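Local coordinates for protein dihydrodipicolinate synthase (Bacteroides thetaiotaomicron, PDB 4XKY) that probably acts as a pyruvate-handling, Schiff-base-forming class I aldolase of the dihydrodipicolinate synthase and N-acetylneuraminate lyase family, built as a tetramer, at residues C264-D274 with R288-Q296. Residues are numbered along the deposited sequence; the frame is centred on the assembly and turned at random.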
loop_
_atom_site.group_PDB
_atom_site.type_symbol
_atom_site.label_atom_id
_atom_site.label_comp_id
_atom_site.label_asym_id
_atom_site.label_seq_id
_atom_site.Cartn_x
_atom_site.Cartn_y
_atom_site.Cartn_z
ATOM N N CYS A 264 -25.290 -16.988 3.295
ATOM C CA CYS A 264 -26.673 -16.849 2.857
ATOM C C CYS A 264 -27.080 -18.081 2.010
ATOM O O CYS A 264 -28.117 -18.739 2.262
ATOM C CB CYS A 264 -26.825 -15.566 2.059
ATOM S SG CYS A 264 -28.523 -15.227 1.619
ATOM N N ALA A 265 -26.230 -18.417 1.040
ATOM C CA ALA A 265 -26.498 -19.561 0.175
ATOM C C ALA A 265 -26.611 -20.855 0.971
ATOM O O ALA A 265 -27.519 -21.631 0.693
ATOM C CB ALA A 265 -25.439 -19.716 -0.893
ATOM N N LEU A 266 -25.702 -21.069 1.930
ATOM C CA LEU A 266 -25.732 -22.255 2.800
ATOM C C LEU A 266 -27.070 -22.394 3.543
ATOM O O LEU A 266 -27.606 -23.504 3.669
ATOM C CB LEU A 266 -24.547 -22.295 3.781
ATOM C CG LEU A 266 -23.171 -22.544 3.134
ATOM C CD1 LEU A 266 -22.047 -22.379 4.142
ATOM C CD2 LEU A 266 -23.014 -23.897 2.453
ATOM N N SER A 267 -27.606 -21.266 3.991
ATOM C CA SER A 267 -28.892 -21.228 4.667
ATOM C C SER A 267 -30.061 -21.552 3.719
ATOM O O SER A 267 -30.935 -22.357 4.048
ATOM C CB SER A 267 -29.105 -19.869 5.335
ATOM O OG SER A 267 -30.467 -19.709 5.633
ATOM N N LEU A 268 -30.040 -20.942 2.535
ATOM C CA LEU A 268 -31.058 -21.175 1.523
ATOM C C LEU A 268 -31.020 -22.616 1.050
ATOM O O LEU A 268 -32.043 -23.205 0.750
ATOM C CB LEU A 268 -30.856 -20.229 0.347
ATOM C CG LEU A 268 -31.316 -18.794 0.603
ATOM C CD1 LEU A 268 -30.718 -17.893 -0.447
ATOM C CD2 LEU A 268 -32.840 -18.711 0.592
ATOM N N LEU A 269 -29.833 -23.200 1.041
ATOM C CA LEU A 269 -29.693 -24.621 0.735
ATOM C C LEU A 269 -30.100 -25.596 1.859
ATOM O O LEU A 269 -30.037 -26.792 1.641
ATOM C CB LEU A 269 -28.261 -24.894 0.281
ATOM C CG LEU A 269 -27.885 -24.257 -1.054
ATOM C CD1 LEU A 269 -26.380 -24.274 -1.184
ATOM C CD2 LEU A 269 -28.499 -24.990 -2.231
ATOM N N GLY A 270 -30.539 -25.119 3.027
ATOM C CA GLY A 270 -30.923 -26.014 4.136
ATOM C C GLY A 270 -29.758 -26.604 4.933
ATOM O O GLY A 270 -29.944 -27.493 5.741
ATOM N N ILE A 271 -28.541 -26.114 4.727
ATOM C CA ILE A 271 -27.356 -26.734 5.361
ATOM C C ILE A 271 -27.070 -26.169 6.756
ATOM O O ILE A 271 -27.029 -26.919 7.728
ATOM C CB ILE A 271 -26.122 -26.632 4.450
ATOM C CG1 ILE A 271 -26.353 -27.473 3.188
ATOM C CG2 ILE A 271 -24.859 -27.118 5.170
ATOM C CD1 ILE A 271 -25.693 -26.913 1.937
ATOM N N CYS A 272 -26.895 -24.856 6.867
ATOM C CA CYS A 272 -26.632 -24.261 8.168
ATOM C C CYS A 272 -27.095 -22.812 8.266
ATOM O O CYS A 272 -27.570 -22.232 7.308
ATOM C CB CYS A 272 -25.139 -24.384 8.531
ATOM S SG CYS A 272 -24.032 -23.407 7.491
ATOM N N SER A 273 -26.983 -22.263 9.463
ATOM C CA SER A 273 -27.368 -20.892 9.724
ATOM C C SER A 273 -26.546 -19.939 8.876
ATOM O O SER A 273 -25.355 -20.156 8.615
ATOM C CB SER A 273 -27.153 -20.555 11.187
ATOM O OG SER A 273 -27.361 -19.178 11.414
ATOM N N ASP A 274 -27.192 -18.877 8.442
ATOM C CA ASP A 274 -26.479 -17.825 7.716
ATOM C C ASP A 274 -25.944 -16.745 8.623
ATOM O O ASP A 274 -25.413 -15.733 8.140
ATOM C CB ASP A 274 -27.398 -17.186 6.660
ATOM C CG ASP A 274 -28.751 -16.767 7.228
ATOM O OD1 ASP A 274 -29.058 -17.047 8.412
ATOM O OD2 ASP A 274 -29.515 -16.131 6.489
ATOM N N ARG A 288 -30.742 -11.373 0.437
ATOM C CA ARG A 288 -31.053 -12.779 0.514
ATOM C C ARG A 288 -31.875 -13.194 -0.718
ATOM O O ARG A 288 -31.591 -14.219 -1.327
ATOM C CB ARG A 288 -31.780 -13.087 1.818
ATOM C CG ARG A 288 -32.130 -14.540 1.990
ATOM C CD ARG A 288 -32.871 -14.772 3.285
ATOM N NE ARG A 288 -33.262 -16.170 3.431
ATOM C CZ ARG A 288 -32.490 -17.129 3.935
ATOM N NH1 ARG A 288 -31.250 -16.866 4.346
ATOM N NH2 ARG A 288 -32.974 -18.366 4.038
ATOM N N GLY A 289 -32.848 -12.366 -1.097
ATOM C CA GLY A 289 -33.601 -12.548 -2.350
ATOM C C GLY A 289 -32.725 -12.643 -3.590
ATOM O O GLY A 289 -32.965 -13.457 -4.478
ATOM N N LYS A 290 -31.699 -11.812 -3.657
ATOM C CA LYS A 290 -30.786 -11.848 -4.789
ATOM C C LYS A 290 -29.943 -13.091 -4.801
ATOM O O LYS A 290 -29.618 -13.609 -5.860
ATOM C CB LYS A 290 -29.833 -10.669 -4.765
ATOM C CG LYS A 290 -30.486 -9.348 -5.099
ATOM C CD LYS A 290 -29.420 -8.297 -5.328
ATOM C CE LYS A 290 -29.954 -6.918 -5.045
ATOM N NZ LYS A 290 -30.853 -6.441 -6.131
ATOM N N ILE A 291 -29.515 -13.538 -3.627
ATOM C CA ILE A 291 -28.703 -14.723 -3.574
ATOM C C ILE A 291 -29.577 -15.907 -4.008
ATOM O O ILE A 291 -29.126 -16.729 -4.753
ATOM C CB ILE A 291 -28.078 -14.952 -2.171
ATOM C CG1 ILE A 291 -27.044 -13.864 -1.863
ATOM C CG2 ILE A 291 -27.441 -16.332 -2.091
ATOM C CD1 ILE A 291 -25.704 -14.033 -2.530
ATOM N N TRP A 292 -30.824 -15.990 -3.549
ATOM C CA TRP A 292 -31.722 -17.087 -3.955
ATOM C C TRP A 292 -31.893 -17.133 -5.496
ATOM O O TRP A 292 -31.753 -18.192 -6.118
ATOM C CB TRP A 292 -33.072 -16.971 -3.225
ATOM C CG TRP A 292 -34.121 -17.985 -3.627
ATOM C CD1 TRP A 292 -35.359 -17.710 -4.115
ATOM C CD2 TRP A 292 -34.033 -19.420 -3.539
ATOM N NE1 TRP A 292 -36.045 -18.876 -4.358
ATOM C CE2 TRP A 292 -35.251 -19.942 -4.024
ATOM C CE3 TRP A 292 -33.030 -20.309 -3.132
ATOM C CZ2 TRP A 292 -35.511 -21.332 -4.098
ATOM C CZ3 TRP A 292 -33.284 -21.698 -3.205
ATOM C CH2 TRP A 292 -34.521 -22.186 -3.682
ATOM N N LYS A 293 -32.161 -15.975 -6.097
ATOM C CA LYS A 293 -32.246 -15.842 -7.565
ATOM C C LYS A 293 -30.989 -16.346 -8.249
ATOM O O LYS A 293 -31.035 -17.078 -9.248
ATOM C CB LYS A 293 -32.466 -14.369 -7.943
ATOM C CG LYS A 293 -32.423 -14.052 -9.435
ATOM C CD LYS A 293 -33.530 -14.782 -10.180
ATOM C CE LYS A 293 -33.664 -14.330 -11.626
ATOM N NZ LYS A 293 -35.101 -14.371 -12.007
ATOM N N ALA A 294 -29.848 -15.925 -7.732
ATOM C CA ALA A 294 -28.579 -16.414 -8.243
ATOM C C ALA A 294 -28.481 -17.948 -8.159
ATOM O O ALA A 294 -28.005 -18.594 -9.106
ATOM C CB ALA A 294 -27.425 -15.780 -7.487
ATOM N N LEU A 295 -28.905 -18.519 -7.027
ATOM C CA LEU A 295 -28.822 -19.963 -6.841
ATOM C C LEU A 295 -29.731 -20.678 -7.818
ATOM O O LEU A 295 -29.326 -21.665 -8.402
ATOM C CB LEU A 295 -29.189 -20.398 -5.422
ATOM C CG LEU A 295 -28.134 -20.260 -4.328
ATOM C CD1 LEU A 295 -28.798 -20.542 -2.985
ATOM C CD2 LEU A 295 -26.968 -21.224 -4.545
ATOM N N GLN A 296 -30.937 -20.158 -8.024
ATOM C CA GLN A 296 -31.854 -20.767 -8.974
ATOM C C GLN A 296 -31.335 -20.703 -10.415
ATOM O O GLN A 296 -31.660 -21.563 -11.226
ATOM C CB GLN A 296 -33.206 -20.096 -8.917
ATOM C CG GLN A 296 -33.959 -20.224 -7.603
ATOM C CD GLN A 296 -35.226 -19.376 -7.634
ATOM O OE1 GLN A 296 -35.160 -18.164 -7.850
ATOM N NE2 GLN A 296 -36.387 -20.010 -7.459
#
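The guanidinium of Arg288 has Leu268 CD2 over one face, 3.3 Å above the plane and shifted toward the rim, while Ser267 meets it at the edge. There Arg288 NH1 and NH2 both reach Ser267 OG, end-on and nearly in plane, at 3.2 and 3.3 Å, both bonds somewhat bent. The carboxylate of Asp274 approaches obliquely, its plane turned 71° from the guanidinium, and Asp274 OD2 makes a salt bridge of 2.9 Å with Arg288 NH1. Arg288 spans the gap because its chain is fully extended from CG to NE, with CG trans to the backbone N (chi1 -179°). A leucine in its place would probably leave Asp274 without this ion pair and Ser267 OG without its two donors. On the indole of Trp292, Gln296 CG lies over the ring centre, one turn along the same helix, and Leu268 CD2 comes in obliquely. Leu268 is a knob in the hole formed by Arg288, Ile291, Trp292 and Leu295, its CD1 3.8 Å from Trp292 CB. Beside this knob, Cys264 SG packs against Ile291 CB, and Leu295 CD1 touches Ala265 CB at 4.0 Å. A Schellman motif at Gly270 ends helix 257-268, turning the chain toward Asp274. In this C-terminal helical region appended to the TIM barrel, the segments 264-268 and 288-296 cross at -69°, within helices 257-268 and 285-298; Ile271 leans on helix 24-36, while Ala265 also touches Met214 and Ile291 touches Val251, both in loops.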